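Local coordinates for protein acyl-CoA dehydrogenase (Mycobacterium thermoresistibile, PDB 3NF4) that binds flavin-adenine dinucleotide and, as an acyl-CoA dehydrogenase, probably catalyses the alpha,beta-dehydrogenation of acyl-CoA thioesters, at residues E46-G51 with I167-K172; E207-M210 with P216-S219; E29-V34 with A88-S93. All coordinates share one frame; numbering follows the deposited sequence.

How the interactions relate
From the N terminus, the chain first runs down helix 18-35 and returns from helix 77-88 to close interaction 3, a loop of 53 residues held by a salt bridge inside the N-terminal helical domain. Interaction 1 opens within that loop, at residues 46-51, but closes far beyond it at 167-172, so the two cross; Pro-49 also packs on Trp-91. Interaction 1 thereby ties the helical domain to the middle beta domain. Interaction 2 follows in series, closing a short loop between 207-210 and 216-219. Strands 157-168 and 217-228 are antiparallel neighbours, and through them interactions 1 and 2 both reach the flavin.

Interaction 1. Residues E46-G51 with I167-K172; sequences ETYPEG and ITHGGK. With FAD (flavin-adenine dinucleotide), chain C.
Tyr-48 and His-169 meet across two backbones that stay well apart: even the nearest pair of CA atoms, those of Tyr-48 and Lys-172, is separated by 9.7 Å. Residues 46-51 form an irregular link between helices 39-45 and 52-57, while 167-172 leave the end of strand 157-168 through a type II beta turn from Ile-167 to Gly-170. Within this turn, Gly-170 N bonds to Ile-167 O at 2.9 Å.

The gap is spanned by two rings. With CG of Tyr-48 anti to the backbone N (chi1 -165°), the phenol extends toward the turn, and its OH makes a hydrogen bond of 2.8 Å with NE2 of His-169. The rings meet rim to rim, their planes turned 62° apart, so the evidence is for a polar edge contact and not a stack. CD of Pro-49 lies 3.5 Å above one face of the tyrosine, offset toward its rim. NZ of Lys-172 stands 5.3 Å from the tyrosine ring centroid, a long cation-pi approach of weak attraction at most. The rings of His-169 and Phe-53 also meet edge-to-face.

On the flavin side, Thr-168 gives OG1 to N5 of FAD at 3.1 Å, and its backbone N makes a weak bond to O4 of FAD at 3.4 Å. Placing a strand-end threonine beside flavin N5 and O4 is characteristic of the acyl-CoA dehydrogenase fold, where the middle beta domain lines the isoalloxazine; here the next residue joins that site to the N-terminal helical domain.

Interaction 2. Residues E207-M210 with P216-S219; sequences EEKM and PTTS. With FAD (flavin-adenine dinucleotide), chain C.
Glu-207 and Thr-217 supply the direct backbone bond of this contact: Glu-207 N donates to Thr-217 O at 3.1 Å, nearly straight, with an N-H...O angle of 164°. The aliphatic part of Glu-207 also lies against this oxygen, with CG 3.7 Å from Thr-217 O.

The side-chain bond is looser. Lys-209 bends at its outer two torsions (chi3 -68°, chi4 -66°), which turns NZ back to Thr-217 OG1, a weak hydrogen bond of 3.4 Å made where the two side chains cross at about a right angle. A further weak bond runs from this ammonium to Leu-212 O.

One water completes the polar set. It donates to Glu-207 O at 2.8 Å and accepts from Thr-217 N at 3.1 Å and, weakly, from Lys-209 NZ, so it bridges the two backbones and the ammonium group.

Van der Waals contacts face the cofactor. CG2 of Thr-217 touches C6 of FAD at 3.8 Å, and CD of Lys-209 meets the C7M methyl of FAD, also at 3.8 Å; both residues therefore border the dimethylbenzene end of the flavin.

In the fold, residues 207-210 belong to the loop between strands 201-203 and 217-228. Ser-219 pairs with Gly-204 on one side, while Pro-216 and Thr-218 make backbone hydrogen bonds with His-169 and Ile-167, at the end of the adjacent strand 157-168. Tyr-351 of the second subunit packs on Lys-209 and Met-210, bringing the loop to the subunit interface.

Interaction 3. Residues E29-V34 with A88-S93; sequences EIADKV and AARWAS
The guanidinium of Arg-90 carries CB of Ala-31 over one face and the carboxylate of Asp-32 at its edge. This is a side-on salt bridge within the N-terminal helical domain, joining helix 18-35 to the link between helices 77-88 and 92-104. Arg-90 NE donates to Asp-32 OD1 at 2.9 Å with an N-H...O angle of 162°, and NH1 reaches OD2 in a weak bond of 3.3 Å. The two flat groups are not coplanar: their planes are 43° apart, and NE approaches OD1 from above the carboxylate plane, while OD1 itself lies near the guanidinium plane.

A bend at chi2 (63°) carries the arginine along Ala-31, whose CB is 3.9 Å from both CG and NE of Arg-90. Two N-H groups on one edge of the guanidinium, NE firmly and NH1 weakly, thus hold the carboxylate, which would limit rotation of the guanidinium. NH2 has a second acidic partner in Glu-86, while Arg-28 brings a like charge near NH1, a proximity that the two acids would probably offset. Beside the bridge, the aliphatic stem adds a van der Waals contact with the backbone, Arg-90 CG lying 3.8 Å from Ala-31 O.

Interaction 1. Residues E46-G51 with I167-K172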
# COMPACT_ATOMS: atom_id res chain seq x y z
N GLU A 46 -22.62 26.21 6.57
CA GLU A 46 -23.50 25.26 5.85
C GLU A 46 -24.66 25.96 5.12
O GLU A 46 -25.81 25.52 5.16
CB GLU A 46 -23.95 24.07 6.74
CG GLU A 46 -22.77 23.41 7.50
CD GLU A 46 -23.06 22.04 8.15
OE1 GLU A 46 -24.04 21.35 7.77
OE2 GLU A 46 -22.28 21.63 9.04
N THR A 47 -24.34 27.05 4.44
CA THR A 47 -25.34 27.84 3.74
C THR A 47 -25.15 27.84 2.22
O THR A 47 -24.04 27.63 1.74
CB THR A 47 -25.36 29.31 4.24
OG1 THR A 47 -24.04 29.86 4.19
CG2 THR A 47 -25.94 29.40 5.70
N TYR A 48 -26.23 28.08 1.50
CA TYR A 48 -26.25 28.13 0.05
C TYR A 48 -25.61 29.43 -0.48
O TYR A 48 -25.87 30.51 0.08
CB TYR A 48 -27.70 27.98 -0.45
CG TYR A 48 -27.78 27.66 -1.92
CD1 TYR A 48 -27.46 26.38 -2.38
CD2 TYR A 48 -28.15 28.63 -2.86
CE1 TYR A 48 -27.49 26.08 -3.72
CE2 TYR A 48 -28.19 28.33 -4.21
CZ TYR A 48 -27.85 27.05 -4.63
OH TYR A 48 -27.88 26.71 -5.95
N PRO A 49 -24.78 29.34 -1.55
CA PRO A 49 -24.20 30.51 -2.23
C PRO A 49 -25.11 31.15 -3.31
O PRO A 49 -25.06 30.80 -4.51
CB PRO A 49 -22.91 29.95 -2.84
CG PRO A 49 -23.24 28.54 -3.18
CD PRO A 49 -24.29 28.08 -2.16
N GLU A 50 -25.93 32.10 -2.88
CA GLU A 50 -26.80 32.84 -3.78
C GLU A 50 -25.97 33.65 -4.78
O GLU A 50 -24.97 34.26 -4.40
CB GLU A 50 -27.70 33.76 -2.97
CG GLU A 50 -29.19 33.65 -3.33
CD GLU A 50 -29.76 32.27 -3.00
OE1 GLU A 50 -29.86 31.91 -1.79
OE2 GLU A 50 -30.12 31.54 -3.96
N GLY A 51 -26.37 33.61 -6.04
CA GLY A 51 -25.77 34.45 -7.08
C GLY A 51 -24.61 33.82 -7.84
O GLY A 51 -24.29 34.25 -8.96
N ILE A 167 -30.25 13.35 -3.57
CA ILE A 167 -30.32 14.24 -4.73
C ILE A 167 -29.51 15.52 -4.50
O ILE A 167 -29.92 16.40 -3.74
CB ILE A 167 -31.80 14.58 -5.10
CG1 ILE A 167 -32.60 13.27 -5.35
CG2 ILE A 167 -31.89 15.58 -6.27
CD1 ILE A 167 -34.08 13.46 -5.51
N THR A 168 -28.36 15.61 -5.17
CA THR A 168 -27.53 16.82 -5.23
C THR A 168 -28.29 18.00 -5.85
O THR A 168 -28.81 17.90 -6.96
CB THR A 168 -26.29 16.56 -6.09
OG1 THR A 168 -25.49 15.56 -5.46
CG2 THR A 168 -25.49 17.85 -6.30
N HIS A 169 -28.31 19.12 -5.12
CA HIS A 169 -29.12 20.28 -5.50
C HIS A 169 -30.63 20.04 -5.26
O HIS A 169 -31.48 20.79 -5.74
CB HIS A 169 -28.82 20.71 -6.94
CG HIS A 169 -28.12 22.03 -7.04
ND1 HIS A 169 -27.07 22.25 -7.91
CD2 HIS A 169 -28.32 23.20 -6.39
CE1 HIS A 169 -26.65 23.50 -7.78
NE2 HIS A 169 -27.39 24.10 -6.86
N GLY A 170 -30.96 18.98 -4.53
CA GLY A 170 -32.34 18.66 -4.15
C GLY A 170 -33.06 19.83 -3.50
O GLY A 170 -32.62 20.37 -2.48
N GLY A 171 -34.18 20.24 -4.10
CA GLY A 171 -34.93 21.37 -3.58
C GLY A 171 -34.47 22.73 -4.06
O GLY A 171 -34.95 23.75 -3.55
N LYS A 172 -33.56 22.78 -5.03
CA LYS A 172 -33.06 24.07 -5.54
C LYS A 172 -32.84 24.09 -7.06
O LYS A 172 -32.40 25.11 -7.60
CB LYS A 172 -31.75 24.47 -4.85
CG LYS A 172 -31.81 24.68 -3.34
CD LYS A 172 -32.26 26.10 -2.96
CE LYS A 172 -32.27 26.24 -1.43
NZ LYS A 172 -32.59 27.62 -0.97
PA FAD C . -24.50 0.32 -0.85
O1A FAD C . -24.91 -0.05 -2.25
O2A FAD C . -25.42 -0.06 0.27
O5B FAD C . -23.06 -0.35 -0.55
C5B FAD C . -22.48 -0.46 0.75
C4B FAD C . -21.11 -1.15 0.64
O4B FAD C . -21.21 -2.45 0.02
C3B FAD C . -20.14 -0.33 -0.21
O3B FAD C . -18.85 -0.37 0.41
C2B FAD C . -20.08 -1.07 -1.54
O2B FAD C . -18.84 -0.82 -2.24
C1B FAD C . -20.35 -2.53 -1.13
N9A FAD C . -20.98 -3.23 -2.28
C8A FAD C . -22.22 -3.00 -2.79
N7A FAD C . -22.41 -3.80 -3.86
C5A FAD C . -21.29 -4.53 -4.02
C6A FAD C . -20.90 -5.51 -4.93
N6A FAD C . -21.75 -5.89 -5.92
N1A FAD C . -19.66 -6.08 -4.82
C2A FAD C . -18.81 -5.71 -3.84
N3A FAD C . -19.16 -4.75 -2.97
C4A FAD C . -20.38 -4.16 -3.03
N1 FAD C . -27.26 9.42 -6.37
C2 FAD C . -27.90 9.89 -7.49
O2 FAD C . -28.53 9.10 -8.24
N3 FAD C . -27.87 11.21 -7.80
C4 FAD C . -27.20 12.10 -7.01
O4 FAD C . -27.20 13.31 -7.33
C4X FAD C . -26.53 11.64 -5.86
N5 FAD C . -25.87 12.51 -5.06
C5X FAD C . -25.25 12.05 -3.94
C6 FAD C . -24.57 12.94 -3.10
C7 FAD C . -23.93 12.49 -1.95
C7M FAD C . -23.21 13.50 -1.08
C8 FAD C . -23.98 11.13 -1.64
C8M FAD C . -23.33 10.53 -0.42
C9 FAD C . -24.65 10.24 -2.47
C9A FAD C . -25.29 10.68 -3.62
N10 FAD C . -25.94 9.79 -4.42
C10 FAD C . -26.58 10.26 -5.54
C1' FAD C . -25.98 8.33 -4.08
C2' FAD C . -24.65 7.57 -4.28
O2' FAD C . -24.38 7.41 -5.69
C3' FAD C . -24.61 6.22 -3.50
O3' FAD C . -24.59 6.54 -2.10
C4' FAD C . -23.42 5.27 -3.77
O4' FAD C . -23.19 5.09 -5.18
C5' FAD C . -23.47 3.87 -3.10
O5' FAD C . -24.77 3.30 -2.81
P FAD C . -25.24 3.03 -1.28
O1P FAD C . -25.03 4.30 -0.48
O2P FAD C . -26.61 2.41 -1.25
O3P FAD C . -24.17 1.91 -0.79

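Interaction 2. Residues E207-M210 with P216-S219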
# COMPACT_ATOMS: atom_id res chain seq x y z
N GLU A 207 -29.43 16.39 4.28
CA GLU A 207 -28.54 15.49 5.04
C GLU A 207 -27.44 16.25 5.76
O GLU A 207 -26.85 17.18 5.19
CB GLU A 207 -27.87 14.46 4.11
CG GLU A 207 -28.81 13.48 3.42
CD GLU A 207 -29.54 12.53 4.38
OE1 GLU A 207 -28.94 12.07 5.37
OE2 GLU A 207 -30.73 12.25 4.11
N GLU A 208 -27.16 15.84 6.98
CA GLU A 208 -26.02 16.32 7.78
C GLU A 208 -24.76 15.46 7.50
O GLU A 208 -24.64 14.36 8.03
CB GLU A 208 -26.35 16.23 9.28
CG GLU A 208 -27.51 17.10 9.78
CD GLU A 208 -28.06 16.63 11.13
OE1 GLU A 208 -28.13 15.38 11.37
OE2 GLU A 208 -28.44 17.49 11.96
N LYS A 209 -23.83 15.99 6.71
CA LYS A 209 -22.68 15.22 6.21
C LYS A 209 -21.38 15.57 6.92
O LYS A 209 -21.31 16.57 7.63
CB LYS A 209 -22.54 15.39 4.70
CG LYS A 209 -23.86 15.17 3.91
CD LYS A 209 -23.67 15.04 2.41
CE LYS A 209 -23.20 16.36 1.74
NZ LYS A 209 -24.21 17.47 1.77
N MET A 210 -20.36 14.72 6.76
CA MET A 210 -19.00 14.99 7.25
C MET A 210 -18.36 16.23 6.58
O MET A 210 -17.52 16.88 7.21
CB MET A 210 -18.12 13.75 7.03
CG MET A 210 -16.69 13.85 7.51
SD MET A 210 -15.65 12.35 7.28
CE MET A 210 -16.39 11.64 5.83
N PRO A 216 -26.98 21.58 -1.14
CA PRO A 216 -27.62 20.55 -0.32
C PRO A 216 -27.85 19.21 -1.05
O PRO A 216 -28.02 19.19 -2.26
CB PRO A 216 -28.95 21.20 0.08
CG PRO A 216 -29.28 22.14 -1.08
CD PRO A 216 -27.97 22.46 -1.80
N THR A 217 -27.88 18.13 -0.28
CA THR A 217 -28.23 16.80 -0.75
C THR A 217 -29.52 16.37 -0.03
O THR A 217 -29.56 16.30 1.20
CB THR A 217 -27.05 15.80 -0.43
OG1 THR A 217 -25.82 16.28 -1.02
CG2 THR A 217 -27.34 14.40 -0.95
N THR A 218 -30.58 16.07 -0.77
CA THR A 218 -31.89 15.78 -0.13
C THR A 218 -32.64 14.59 -0.73
O THR A 218 -32.35 14.16 -1.86
CB THR A 218 -32.89 17.02 -0.17
OG1 THR A 218 -33.53 17.09 -1.46
CG2 THR A 218 -32.19 18.37 0.17
N SER A 219 -33.62 14.07 0.01
CA SER A 219 -34.56 13.09 -0.53
C SER A 219 -35.77 13.73 -1.24
O SER A 219 -35.98 14.95 -1.14
CB SER A 219 -35.00 12.11 0.57
OG SER A 219 -35.92 12.72 1.45
PA FAD C . -24.50 0.32 -0.85
O1A FAD C . -24.91 -0.05 -2.25
O2A FAD C . -25.42 -0.06 0.27
O5B FAD C . -23.06 -0.35 -0.55
C5B FAD C . -22.48 -0.46 0.75
C4B FAD C . -21.11 -1.15 0.64
O4B FAD C . -21.21 -2.45 0.02
C3B FAD C . -20.14 -0.33 -0.21
O3B FAD C . -18.85 -0.37 0.41
C2B FAD C . -20.08 -1.07 -1.54
O2B FAD C . -18.84 -0.82 -2.24
C1B FAD C . -20.35 -2.53 -1.13
N9A FAD C . -20.98 -3.23 -2.28
C8A FAD C . -22.22 -3.00 -2.79
N7A FAD C . -22.41 -3.80 -3.86
C5A FAD C . -21.29 -4.53 -4.02
C6A FAD C . -20.90 -5.51 -4.93
N6A FAD C . -21.75 -5.89 -5.92
N1A FAD C . -19.66 -6.08 -4.82
C2A FAD C . -18.81 -5.71 -3.84
N3A FAD C . -19.16 -4.75 -2.97
C4A FAD C . -20.38 -4.16 -3.03
N1 FAD C . -27.26 9.42 -6.37
C2 FAD C . -27.90 9.89 -7.49
O2 FAD C . -28.53 9.10 -8.24
N3 FAD C . -27.87 11.21 -7.80
C4 FAD C . -27.20 12.10 -7.01
O4 FAD C . -27.20 13.31 -7.33
C4X FAD C . -26.53 11.64 -5.86
N5 FAD C . -25.87 12.51 -5.06
C5X FAD C . -25.25 12.05 -3.94
C6 FAD C . -24.57 12.94 -3.10
C7 FAD C . -23.93 12.49 -1.95
C7M FAD C . -23.21 13.50 -1.08
C8 FAD C . -23.98 11.13 -1.64
C8M FAD C . -23.33 10.53 -0.42
C9 FAD C . -24.65 10.24 -2.47
C9A FAD C . -25.29 10.68 -3.62
N10 FAD C . -25.94 9.79 -4.42
C10 FAD C . -26.58 10.26 -5.54
C1' FAD C . -25.98 8.33 -4.08
C2' FAD C . -24.65 7.57 -4.28
O2' FAD C . -24.38 7.41 -5.69
C3' FAD C . -24.61 6.22 -3.50
O3' FAD C . -24.59 6.54 -2.10
C4' FAD C . -23.42 5.27 -3.77
O4' FAD C . -23.19 5.09 -5.18
C5' FAD C . -23.47 3.87 -3.10
O5' FAD C . -24.77 3.30 -2.81
P FAD C . -25.24 3.03 -1.28
O1P FAD C . -25.03 4.30 -0.48
O2P FAD C . -26.61 2.41 -1.25
O3P FAD C . -24.17 1.91 -0.79
O HOH W 1 -26.96 18.34 2.68

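Interaction 3. Residues E29-V34 with A88-S93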
# COMPACT_ATOMS: atom_id res chain seq x y z
N GLU A 29 -9.69 33.46 -13.30
CA GLU A 29 -10.12 34.80 -12.92
C GLU A 29 -11.47 34.82 -12.18
O GLU A 29 -11.57 35.34 -11.07
CB GLU A 29 -10.08 35.77 -14.14
CG GLU A 29 -10.32 37.24 -13.82
CD GLU A 29 -9.55 37.74 -12.58
OE1 GLU A 29 -8.37 37.35 -12.42
OE2 GLU A 29 -10.14 38.51 -11.76
N ILE A 30 -12.50 34.23 -12.79
CA ILE A 30 -13.82 34.09 -12.16
C ILE A 30 -13.76 33.31 -10.81
O ILE A 30 -14.36 33.74 -9.81
CB ILE A 30 -14.85 33.39 -13.11
CG1 ILE A 30 -14.75 33.91 -14.55
CG2 ILE A 30 -16.27 33.48 -12.58
CD1 ILE A 30 -15.27 35.36 -14.78
N ALA A 31 -13.03 32.19 -10.79
CA ALA A 31 -12.92 31.36 -9.58
C ALA A 31 -12.23 32.07 -8.41
O ALA A 31 -12.67 31.95 -7.24
CB ALA A 31 -12.22 30.05 -9.89
N ASP A 32 -11.17 32.82 -8.73
CA ASP A 32 -10.45 33.60 -7.71
C ASP A 32 -11.24 34.83 -7.21
O ASP A 32 -11.05 35.27 -6.07
CB ASP A 32 -9.04 33.99 -8.19
CG ASP A 32 -8.03 32.82 -8.07
OD1 ASP A 32 -8.29 31.82 -7.33
OD2 ASP A 32 -6.95 32.91 -8.72
N LYS A 33 -12.14 35.37 -8.05
CA LYS A 33 -12.92 36.56 -7.71
C LYS A 33 -14.25 36.24 -7.03
O LYS A 33 -14.67 36.93 -6.11
CB LYS A 33 -13.18 37.42 -8.95
CG LYS A 33 -14.12 38.59 -8.69
CD LYS A 33 -14.23 39.54 -9.88
CE LYS A 33 -15.14 40.71 -9.50
NZ LYS A 33 -15.34 41.68 -10.62
N VAL A 34 -14.91 35.19 -7.50
CA VAL A 34 -16.24 34.86 -7.03
C VAL A 34 -16.29 33.74 -6.01
O VAL A 34 -16.99 33.87 -5.02
CB VAL A 34 -17.20 34.61 -8.22
CG1 VAL A 34 -18.48 33.91 -7.81
CG2 VAL A 34 -17.53 35.95 -8.89
N ALA A 88 -12.68 23.11 -9.14
CA ALA A 88 -12.64 22.25 -7.96
C ALA A 88 -11.49 22.56 -7.00
O ALA A 88 -11.56 22.21 -5.82
CB ALA A 88 -12.56 20.76 -8.39
N ALA A 89 -10.42 23.17 -7.53
CA ALA A 89 -9.33 23.65 -6.70
C ALA A 89 -9.69 24.85 -5.82
O ALA A 89 -8.97 25.12 -4.84
CB ALA A 89 -8.09 23.96 -7.57
N ARG A 90 -10.79 25.56 -6.12
CA ARG A 90 -11.29 26.62 -5.24
C ARG A 90 -12.47 26.13 -4.37
O ARG A 90 -12.50 26.40 -3.16
CB ARG A 90 -11.74 27.88 -6.04
CG ARG A 90 -10.63 28.84 -6.55
CD ARG A 90 -9.73 28.15 -7.54
NE ARG A 90 -8.87 29.10 -8.23
CZ ARG A 90 -8.07 28.80 -9.24
NH1 ARG A 90 -7.34 29.76 -9.79
NH2 ARG A 90 -8.00 27.55 -9.72
N TRP A 91 -13.43 25.42 -4.97
CA TRP A 91 -14.64 25.02 -4.23
C TRP A 91 -15.19 23.69 -4.70
O TRP A 91 -15.95 23.66 -5.68
CB TRP A 91 -15.75 26.08 -4.39
CG TRP A 91 -16.81 26.08 -3.30
CD1 TRP A 91 -17.18 25.04 -2.48
CD2 TRP A 91 -17.68 27.18 -2.95
NE1 TRP A 91 -18.17 25.44 -1.61
CE2 TRP A 91 -18.51 26.74 -1.89
CE3 TRP A 91 -17.82 28.50 -3.42
CZ2 TRP A 91 -19.46 27.57 -1.29
CZ3 TRP A 91 -18.77 29.32 -2.83
CH2 TRP A 91 -19.58 28.86 -1.77
N ALA A 92 -14.84 22.60 -3.99
CA ALA A 92 -15.19 21.24 -4.45
C ALA A 92 -16.69 21.02 -4.59
O ALA A 92 -17.16 20.44 -5.58
CB ALA A 92 -14.57 20.13 -3.54
N SER A 93 -17.45 21.46 -3.59
CA SER A 93 -18.91 21.31 -3.62
C SER A 93 -19.58 21.96 -4.84
O SER A 93 -20.48 21.39 -5.41
CB SER A 93 -19.53 21.81 -2.32
OG SER A 93 -20.93 21.70 -2.39